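Local atomic coordinates of response regulator aspartate phosphatase I (Bacillus subtilis subsp. subtilis, PDB entry 4I1A), a protein that dephosphorylates the sporulation phosphotransferase Spo0F and activates the mobile element ICEBs1 by promoting inactivation of its repressor ImmR. Residues Arg168-Phe173 and Val181-Cys186; Gln206-Leu211 and Met228-Cys233; His221-Ser226 and Leu251-Lys256. One frame throughout, in Å; residues are numbered along the deposited sequence.

Interaction 1: residues Arg168-Phe173 and Val181-Cys186; sequences RALKIF and VQTVRC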
loop_
_atom_site.group_PDB
_atom_site.type_symbol
_atom_site.label_atom_id
_atom_site.label_comp_id
_atom_site.label_asym_id
_atom_site.label_seq_id
_atom_site.Cartn_x
_atom_site.Cartn_y
_atom_site.Cartn_z
ATOM N N ARG A 168 12.027 -6.973 -15.021
ATOM C CA ARG A 168 12.754 -6.696 -16.264
ATOM C C ARG A 168 13.251 -5.257 -16.281
ATOM O O ARG A 168 14.373 -4.990 -16.698
ATOM C CB ARG A 168 11.885 -6.962 -17.500
ATOM C CG ARG A 168 11.597 -8.429 -17.787
ATOM C CD ARG A 168 11.022 -8.592 -19.187
ATOM N NE ARG A 168 11.872 -7.957 -20.197
ATOM C CZ ARG A 168 12.780 -8.593 -20.937
ATOM N NH1 ARG A 168 12.963 -9.901 -20.797
ATOM N NH2 ARG A 168 13.505 -7.922 -21.826
ATOM N N ALA A 169 12.406 -4.333 -15.828
ATOM C CA ALA A 169 12.801 -2.932 -15.686
ATOM C C ALA A 169 13.851 -2.771 -14.595
ATOM O O ALA A 169 14.831 -2.048 -14.768
ATOM C CB ALA A 169 11.593 -2.064 -15.378
ATOM N N LEU A 170 13.628 -3.444 -13.469
ATOM C CA LEU A 170 14.552 -3.412 -12.341
ATOM C C LEU A 170 15.960 -3.885 -12.705
ATOM O O LEU A 170 16.931 -3.173 -12.453
ATOM C CB LEU A 170 14.006 -4.242 -11.174
ATOM C CG LEU A 170 14.942 -4.417 -9.968
ATOM C CD1 LEU A 170 15.466 -3.065 -9.466
ATOM C CD2 LEU A 170 14.243 -5.180 -8.835
ATOM N N LYS A 171 16.072 -5.071 -13.306
ATOM C CA LYS A 171 17.383 -5.639 -13.651
ATOM C C LYS A 171 18.218 -4.731 -14.561
ATOM O O LYS A 171 19.436 -4.885 -14.664
ATOM C CB LYS A 171 17.233 -7.018 -14.298
ATOM C CG LYS A 171 17.565 -8.190 -13.384
ATOM C CD LYS A 171 17.622 -9.487 -14.185
ATOM C CE LYS A 171 18.572 -9.363 -15.374
ATOM N NZ LYS A 171 18.604 -10.580 -16.235
ATOM N N ILE A 172 17.553 -3.784 -15.217
ATOM C CA ILE A 172 18.229 -2.814 -16.065
ATOM C C ILE A 172 18.534 -1.531 -15.290
ATOM O O ILE A 172 19.659 -1.034 -15.326
ATOM C CB ILE A 172 17.393 -2.490 -17.331
ATOM C CG1 ILE A 172 17.204 -3.747 -18.187
ATOM C CG2 ILE A 172 18.046 -1.384 -18.157
ATOM C CD1 ILE A 172 16.281 -3.546 -19.384
ATOM N N PHE A 173 17.533 -1.002 -14.585
ATOM C CA PHE A 173 17.685 0.248 -13.829
ATOM C C PHE A 173 18.812 0.214 -12.785
ATOM O O PHE A 173 19.479 1.229 -12.559
ATOM C CB PHE A 173 16.367 0.641 -13.149
ATOM C CG PHE A 173 15.445 1.466 -14.014
ATOM C CD1 PHE A 173 15.921 2.566 -14.713
ATOM C CD2 PHE A 173 14.089 1.143 -14.120
ATOM C CE1 PHE A 173 15.066 3.331 -15.510
ATOM C CE2 PHE A 173 13.224 1.905 -14.915
ATOM C CZ PHE A 173 13.710 2.998 -15.606
ATOM N N VAL A 181 16.117 6.582 -8.293
ATOM C CA VAL A 181 14.676 6.772 -8.153
ATOM C C VAL A 181 13.868 5.701 -8.886
ATOM O O VAL A 181 12.945 5.105 -8.315
ATOM C CB VAL A 181 14.243 8.170 -8.653
ATOM C CG1 VAL A 181 12.723 8.294 -8.665
ATOM C CG2 VAL A 181 14.862 9.257 -7.786
ATOM N N GLN A 182 14.211 5.456 -10.148
ATOM C CA GLN A 182 13.501 4.454 -10.940
ATOM C C GLN A 182 13.710 3.060 -10.357
ATOM O O GLN A 182 12.790 2.235 -10.335
ATOM C CB GLN A 182 13.938 4.495 -12.410
ATOM C CG GLN A 182 13.480 5.733 -13.169
ATOM C CD GLN A 182 14.364 6.939 -12.906
ATOM O OE1 GLN A 182 15.453 6.818 -12.339
ATOM N NE2 GLN A 182 13.899 8.111 -13.320
ATOM N N THR A 183 14.925 2.815 -9.878
ATOM C CA THR A 183 15.271 1.546 -9.244
ATOM C C THR A 183 14.424 1.289 -8.006
ATOM O O THR A 183 13.815 0.223 -7.875
ATOM C CB THR A 183 16.761 1.498 -8.872
ATOM O OG1 THR A 183 17.533 1.367 -10.068
ATOM C CG2 THR A 183 17.052 0.319 -7.963
ATOM N N VAL A 184 14.374 2.276 -7.113
ATOM C CA VAL A 184 13.561 2.181 -5.904
ATOM C C VAL A 184 12.092 1.926 -6.231
ATOM O O VAL A 184 11.457 1.054 -5.632
ATOM C CB VAL A 184 13.667 3.455 -5.051
ATOM C CG1 VAL A 184 12.618 3.440 -3.941
ATOM C CG2 VAL A 184 15.060 3.590 -4.470
ATOM N N ARG A 185 11.559 2.678 -7.190
ATOM C CA ARG A 185 10.158 2.536 -7.575
ATOM C C ARG A 185 9.843 1.150 -8.136
ATOM O O ARG A 185 8.803 0.568 -7.793
ATOM C CB ARG A 185 9.750 3.629 -8.562
ATOM C CG ARG A 185 9.745 5.026 -7.959
ATOM C CD ARG A 185 9.322 6.059 -8.990
ATOM N NE ARG A 185 9.329 7.411 -8.440
ATOM C CZ ARG A 185 9.273 8.518 -9.174
ATOM N NH1 ARG A 185 9.214 8.433 -10.496
ATOM N NH2 ARG A 185 9.282 9.708 -8.584
ATOM N N CYS A 186 10.741 0.623 -8.978
ATOM C CA CYS A 186 10.603 -0.742 -9.507
ATOM C C CYS A 186 10.524 -1.750 -8.375
ATOM O O CYS A 186 9.646 -2.619 -8.363
ATOM C CB CYS A 186 11.773 -1.106 -10.424
ATOM S SG CYS A 186 11.680 -0.361 -12.053
#

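Interaction 2: residues Gln206-Leu211 and Met228-Cys233; sequences QFLKSL and MNIGIC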
loop_
_atom_site.group_PDB
_atom_site.type_symbol
_atom_site.label_atom_id
_atom_site.label_comp_id
_atom_site.label_asym_id
_atom_site.label_seq_id
_atom_site.Cartn_x
_atom_site.Cartn_y
_atom_site.Cartn_z
ATOM N N GLN A 206 12.819 -6.706 -0.183
ATOM C CA GLN A 206 12.800 -5.687 -1.229
ATOM C C GLN A 206 12.884 -4.280 -0.646
ATOM O O GLN A 206 13.743 -3.488 -1.038
ATOM C CB GLN A 206 11.548 -5.806 -2.089
ATOM C CG GLN A 206 11.598 -6.940 -3.095
ATOM C CD GLN A 206 12.815 -6.873 -3.997
ATOM O OE1 GLN A 206 13.127 -5.829 -4.572
ATOM N NE2 GLN A 206 13.518 -7.992 -4.116
ATOM N N PHE A 207 11.985 -3.977 0.289
ATOM C CA PHE A 207 11.926 -2.656 0.907
ATOM C C PHE A 207 13.223 -2.323 1.642
ATOM O O PHE A 207 13.628 -1.162 1.677
ATOM C CB PHE A 207 10.724 -2.539 1.860
ATOM C CG PHE A 207 9.385 -2.431 1.157
ATOM C CD1 PHE A 207 9.176 -1.488 0.160
ATOM C CD2 PHE A 207 8.333 -3.270 1.504
ATOM C CE1 PHE A 207 7.945 -1.384 -0.478
ATOM C CE2 PHE A 207 7.098 -3.175 0.864
ATOM C CZ PHE A 207 6.904 -2.230 -0.124
ATOM N N LEU A 208 13.873 -3.328 2.227
ATOM C CA LEU A 208 15.166 -3.097 2.890
ATOM C C LEU A 208 16.226 -2.649 1.890
ATOM O O LEU A 208 17.064 -1.802 2.200
ATOM C CB LEU A 208 15.645 -4.328 3.666
ATOM C CG LEU A 208 14.890 -4.572 4.984
ATOM C CD1 LEU A 208 15.237 -5.936 5.567
ATOM C CD2 LEU A 208 15.172 -3.470 6.003
ATOM N N LYS A 209 16.182 -3.208 0.687
ATOM C CA LYS A 209 17.100 -2.784 -0.356
ATOM C C LYS A 209 16.775 -1.353 -0.748
ATOM O O LYS A 209 17.664 -0.536 -0.942
ATOM C CB LYS A 209 17.035 -3.708 -1.577
ATOM C CG LYS A 209 17.702 -5.059 -1.359
ATOM C CD LYS A 209 18.033 -5.748 -2.687
ATOM C CE LYS A 209 16.778 -6.137 -3.456
ATOM N NZ LYS A 209 17.069 -6.464 -4.887
ATOM N N SER A 210 15.489 -1.050 -0.843
ATOM C CA SER A 210 15.055 0.288 -1.218
ATOM C C SER A 210 15.583 1.343 -0.253
ATOM O O SER A 210 16.034 2.407 -0.676
ATOM C CB SER A 210 13.530 0.335 -1.299
ATOM O OG SER A 210 13.066 -0.599 -2.262
ATOM N N LEU A 211 15.541 1.027 1.039
ATOM C CA LEU A 211 16.027 1.919 2.088
ATOM C C LEU A 211 17.511 2.215 1.931
ATOM O O LEU A 211 17.943 3.351 2.113
ATOM C CB LEU A 211 15.769 1.316 3.473
ATOM C CG LEU A 211 16.225 2.176 4.658
ATOM C CD1 LEU A 211 15.558 3.542 4.600
ATOM C CD2 LEU A 211 15.940 1.495 5.993
ATOM N N MET A 228 8.311 3.510 6.013
ATOM C CA MET A 228 6.887 3.251 6.183
ATOM C C MET A 228 6.530 1.834 5.731
ATOM O O MET A 228 5.866 1.082 6.449
ATOM C CB MET A 228 6.063 4.286 5.407
ATOM C CG MET A 228 4.542 4.168 5.599
ATOM S SD MET A 228 3.595 5.213 4.460
ATOM C CE MET A 228 3.927 4.433 2.891
ATOM N N ASN A 229 6.978 1.469 4.539
ATOM C CA ASN A 229 6.642 0.166 3.983
ATOM C C ASN A 229 7.312 -0.979 4.740
ATOM O O ASN A 229 6.722 -2.046 4.912
ATOM C CB ASN A 229 6.995 0.131 2.508
ATOM C CG ASN A 229 5.999 0.881 1.668
ATOM O OD1 ASN A 229 4.793 0.711 1.834
ATOM N ND2 ASN A 229 6.493 1.720 0.759
ATOM N N ILE A 230 8.536 -0.738 5.204
ATOM C CA ILE A 230 9.217 -1.666 6.095
ATOM C C ILE A 230 8.402 -1.889 7.359
ATOM O O ILE A 230 8.160 -3.032 7.750
ATOM C CB ILE A 230 10.644 -1.188 6.435
ATOM C CG1 ILE A 230 11.564 -1.405 5.223
ATOM C CG2 ILE A 230 11.200 -1.961 7.604
ATOM C CD1 ILE A 230 12.911 -0.713 5.345
ATOM N N GLY A 231 7.968 -0.793 7.983
ATOM C CA GLY A 231 7.134 -0.858 9.171
ATOM C C GLY A 231 5.843 -1.621 8.917
ATOM O O GLY A 231 5.394 -2.389 9.766
ATOM N N ILE A 232 5.248 -1.422 7.743
ATOM C CA ILE A 232 4.031 -2.154 7.384
ATOM C C ILE A 232 4.257 -3.672 7.278
ATOM O O ILE A 232 3.450 -4.452 7.780
ATOM C CB ILE A 232 3.406 -1.611 6.077
ATOM C CG1 ILE A 232 2.819 -0.222 6.327
ATOM C CG2 ILE A 232 2.351 -2.576 5.514
ATOM C CD1 ILE A 232 2.153 0.377 5.112
ATOM N N CYS A 233 5.349 -4.091 6.635
ATOM C CA CYS A 233 5.677 -5.523 6.578
ATOM C C CYS A 233 5.914 -6.106 7.974
ATOM O O CYS A 233 5.412 -7.185 8.301
ATOM C CB CYS A 233 6.893 -5.786 5.688
ATOM S SG CYS A 233 6.643 -5.338 3.968
#

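Interaction 3: residues His221-Ser226 and Leu251-Lys256; sequences HLIAMS and LEIFEK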
loop_
_atom_site.group_PDB
_atom_site.type_symbol
_atom_site.label_atom_id
_atom_site.label_comp_id
_atom_site.label_asym_id
_atom_site.label_seq_id
_atom_site.Cartn_x
_atom_site.Cartn_y
_atom_site.Cartn_z
ATOM N N HIS A 221 12.280 11.636 0.551
ATOM C CA HIS A 221 10.939 11.073 0.509
ATOM C C HIS A 221 10.953 9.557 0.306
ATOM O O HIS A 221 10.107 8.843 0.853
ATOM C CB HIS A 221 10.085 11.743 -0.565
ATOM C CG HIS A 221 8.631 11.431 -0.436
ATOM N ND1 HIS A 221 7.925 10.729 -1.395
ATOM C CD2 HIS A 221 7.746 11.695 0.555
ATOM C CE1 HIS A 221 6.675 10.592 -1.005
ATOM N NE2 HIS A 221 6.536 11.168 0.176
ATOM N N LEU A 222 11.912 9.073 -0.481
ATOM C CA LEU A 222 12.065 7.639 -0.693
ATOM C C LEU A 222 12.560 6.932 0.567
ATOM O O LEU A 222 12.269 5.753 0.776
ATOM C CB LEU A 222 12.992 7.372 -1.869
ATOM C CG LEU A 222 12.363 7.720 -3.217
ATOM C CD1 LEU A 222 13.234 7.248 -4.364
ATOM C CD2 LEU A 222 10.967 7.125 -3.310
ATOM N N ILE A 223 13.298 7.654 1.407
ATOM C CA ILE A 223 13.751 7.114 2.685
ATOM C C ILE A 223 12.551 6.894 3.605
ATOM O O ILE A 223 12.399 5.831 4.220
ATOM C CB ILE A 223 14.772 8.055 3.366
ATOM C CG1 ILE A 223 16.131 7.956 2.673
ATOM C CG2 ILE A 223 14.916 7.733 4.849
ATOM C CD1 ILE A 223 17.197 8.945 3.216
ATOM N N ALA A 224 11.685 7.897 3.684
ATOM C CA ALA A 224 10.473 7.778 4.491
ATOM C C ALA A 224 9.525 6.737 3.918
ATOM O O ALA A 224 8.862 6.015 4.660
ATOM C CB ALA A 224 9.775 9.114 4.606
ATOM N N MET A 225 9.448 6.663 2.595
ATOM C CA MET A 225 8.566 5.682 1.975
ATOM C C MET A 225 9.030 4.258 2.264
ATOM O O MET A 225 8.218 3.390 2.572
ATOM C CB MET A 225 8.413 5.942 0.477
ATOM C CG MET A 225 7.485 7.100 0.162
ATOM S SD MET A 225 7.105 7.235 -1.595
ATOM C CE MET A 225 6.073 5.790 -1.839
ATOM N N SER A 226 10.339 4.035 2.209
ATOM C CA SER A 226 10.897 2.737 2.567
ATOM C C SER A 226 10.634 2.405 4.035
ATOM O O SER A 226 10.156 1.319 4.353
ATOM C CB SER A 226 12.398 2.695 2.294
ATOM O OG SER A 226 12.670 2.921 0.929
ATOM N N LEU A 251 7.765 8.885 10.155
ATOM C CA LEU A 251 6.971 9.955 10.736
ATOM C C LEU A 251 7.746 11.264 10.844
ATOM O O LEU A 251 7.197 12.326 10.565
ATOM C CB LEU A 251 6.481 9.525 12.120
ATOM C CG LEU A 251 5.368 10.346 12.769
ATOM C CD1 LEU A 251 4.146 10.315 11.873
ATOM C CD2 LEU A 251 5.041 9.815 14.174
ATOM N N GLU A 252 9.015 11.182 11.252
ATOM C CA GLU A 252 9.864 12.362 11.424
ATOM C C GLU A 252 9.958 13.157 10.135
ATOM O O GLU A 252 9.926 14.389 10.143
ATOM C CB GLU A 252 11.288 11.965 11.831
ATOM C CG GLU A 252 11.441 11.310 13.194
ATOM C CD GLU A 252 12.862 10.808 13.431
ATOM O OE1 GLU A 252 13.037 9.878 14.249
ATOM O OE2 GLU A 252 13.800 11.345 12.796
ATOM N N ILE A 253 10.098 12.434 9.030
ATOM C CA ILE A 253 10.271 13.041 7.715
ATOM C C ILE A 253 8.946 13.577 7.170
ATOM O O ILE A 253 8.872 14.711 6.697
ATOM C CB ILE A 253 10.896 12.028 6.727
ATOM C CG1 ILE A 253 12.352 11.755 7.114
ATOM C CG2 ILE A 253 10.805 12.529 5.288
ATOM C CD1 ILE A 253 12.900 10.449 6.561
ATOM N N PHE A 254 7.903 12.760 7.262
ATOM C CA PHE A 254 6.582 13.119 6.750
ATOM C C PHE A 254 5.969 14.315 7.477
ATOM O O PHE A 254 5.265 15.121 6.860
ATOM C CB PHE A 254 5.620 11.925 6.841
ATOM C CG PHE A 254 5.869 10.852 5.815
ATOM C CD1 PHE A 254 6.447 11.157 4.580
ATOM C CD2 PHE A 254 5.522 9.537 6.082
ATOM C CE1 PHE A 254 6.666 10.163 3.631
ATOM C CE2 PHE A 254 5.737 8.539 5.142
ATOM C CZ PHE A 254 6.308 8.847 3.915
ATOM N N GLU A 255 6.222 14.417 8.782
ATOM C CA GLU A 255 5.662 15.505 9.588
ATOM C C GLU A 255 6.233 16.847 9.137
ATOM O O GLU A 255 5.519 17.850 9.085
ATOM C CB GLU A 255 5.895 15.267 11.090
ATOM C CG GLU A 255 4.768 15.804 11.998
ATOM C CD GLU A 255 4.278 14.784 13.035
ATOM O OE1 GLU A 255 3.064 14.774 13.348
ATOM O OE2 GLU A 255 5.106 14.001 13.547
ATOM N N LYS A 256 7.514 16.853 8.782
ATOM C CA LYS A 256 8.154 18.045 8.247
ATOM C C LYS A 256 7.570 18.399 6.884
ATOM O O LYS A 256 7.151 19.530 6.651
ATOM C CB LYS A 256 9.661 17.826 8.110
ATOM C CG LYS A 256 10.406 17.615 9.422
ATOM C CD LYS A 256 11.888 17.346 9.149
ATOM C CE LYS A 256 12.715 17.334 10.431
ATOM N NZ LYS A 256 14.164 17.103 10.151
#

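Interaction 1: residues Arg168-Phe173 and Val181-Cys186
In the tetratricopeptide repeat domain of a Rap protein, where antiparallel helices follow one another in a superhelical array, the end of helix 159-173 lies against the start of helix 180-196. The two short axes approach to 8.9 Å with their directions 148° apart, and F173, close to the turn between the helices, reaches across to Q182, T183 and C186. Its ring lies flat beneath Q182: CB of Q182 stands 3.4 Å from the centre of the F173 ring, almost exactly on the ring normal, which makes a CH-pi contact over one face. CG of Q182 follows, 3.7 Å from both CE1 and CZ of F173. The edge of the ring is taken by sulfur. SG of C186 sits near the ring plane, 3.5 Å from CD2 of F173, a cysteine sulfur-aromatic contact. The chi1 of C186 (-76°) sets SG anti to its carbonyl carbon, from where it also touches CB of A169 at 3.7 Å. An alanine in place of F173 would probably leave Q182 CB without the ring face beneath it, take the ring edge from the C186 sulfur, and open a gap between the helices. Helix 139-155 also reaches the pair, with A143 touching F173 and F147 touching C186. The L170 and T183 side chains cross at about a right angle. L170 turns CG anti to its backbone N (chi1 174°), and its CD1 meets CG2 of T183 at 4.0 Å.

Interaction 2: residues Gln206-Leu211 and Met228-Cys233
F207 lays its ring under the side chain of N229, whose CB stands 3.4 Å from the centre of the F207 ring and only 7° off the ring normal. The contact is of the CH-pi kind, but it does not stop at the methylene: the carboxamide of N229 stacks on the ring, its plane 17° from the ring's, with ND2 of N229 3.6 Å from CE1 of F207. At the ring edge a cysteine takes over, SG of C233 lying 3.6 Å from CD2 of F207 in a sulfur-aromatic contact near the ring plane. The next residue after N229, I230, meets the root of the phenylalanine, its CG1 3.6 Å from CB of F207. With CD1 anti to CA (chi2 168°), I230 extends CD1 to two leucines, CD2 of L208 at 3.6 Å and CD2 of L211 at 3.8 Å, and its side chain crosses each at about a right angle. No hydrogen bond joins the segments; the two run roughly antiparallel and meet through van der Waals, CH-pi, amide-ring and sulfur-aromatic contacts. This is helix-to-helix packing between consecutive helices of the tetratricopeptide repeat array, 200-215 and 220-236. Helix 180-196 backs the first of them, with A191 against F207, while H246 of helix 240-257 reaches both L211 and I230, so the pair also touches the helices before and after it in the chain.

Interaction 3: residues His221-Ser226 and Leu251-Lys256
The methyl group of A224 lies over one face of the F254 ring, displaced toward the rim. CB of A224 is 3.8 Å from the ring centre, a CH-pi contact 26° off the normal, and comes nearest at CE1 of F254, 3.4 Å away. H221 approaches the same corner of the ring differently: the two side chains cross at about a right angle, and their ring planes are 58° apart, an oblique aromatic pair. CD2 of H221 lies in the plane of the F254 ring at its edge, while NE2 of H221 is 3.6 Å from CE1 of F254. The histidine reaches this position with CG anti to its backbone N (chi1 -167°), and CG of M225 rests over one face of the imidazole. The contact joins the two helices of one helical hairpin in the tetratricopeptide repeat domain, largely within the repeat predicted at 224-257, between helices 220-236 and 240-257. I253 flanks the phenylalanine, its CG2 3.6 Å from CB of A224. Farther along, CD1 of I253 meets CG2 of I223 at 3.8 Å, these two side chains again crossing at about a right angle. T265 of helix 261-275 touches F254, and the ring of H259 meets that of H221.

The three contacts show one principle along a helical repeat array: an aromatic ring from one helix accepts, over its face, a CB group of a partner helix running roughly the other way. Interactions 1 and 2 share a cysteine sulfur at the ring edge, absent from interaction 3. Interactions 2 and 3 both use helix 220-236, with centres about 12 Å apart, and meet where OG of S226 lies 3.4 Å from N of L211. Interaction 1 is about 16 Å from interaction 2 and 21 Å from interaction 3, centre to centre, yet touches both: O of V184 lies 4.1 Å from OG of S210, and CB of V184 3.9 Å from CD1 of L222.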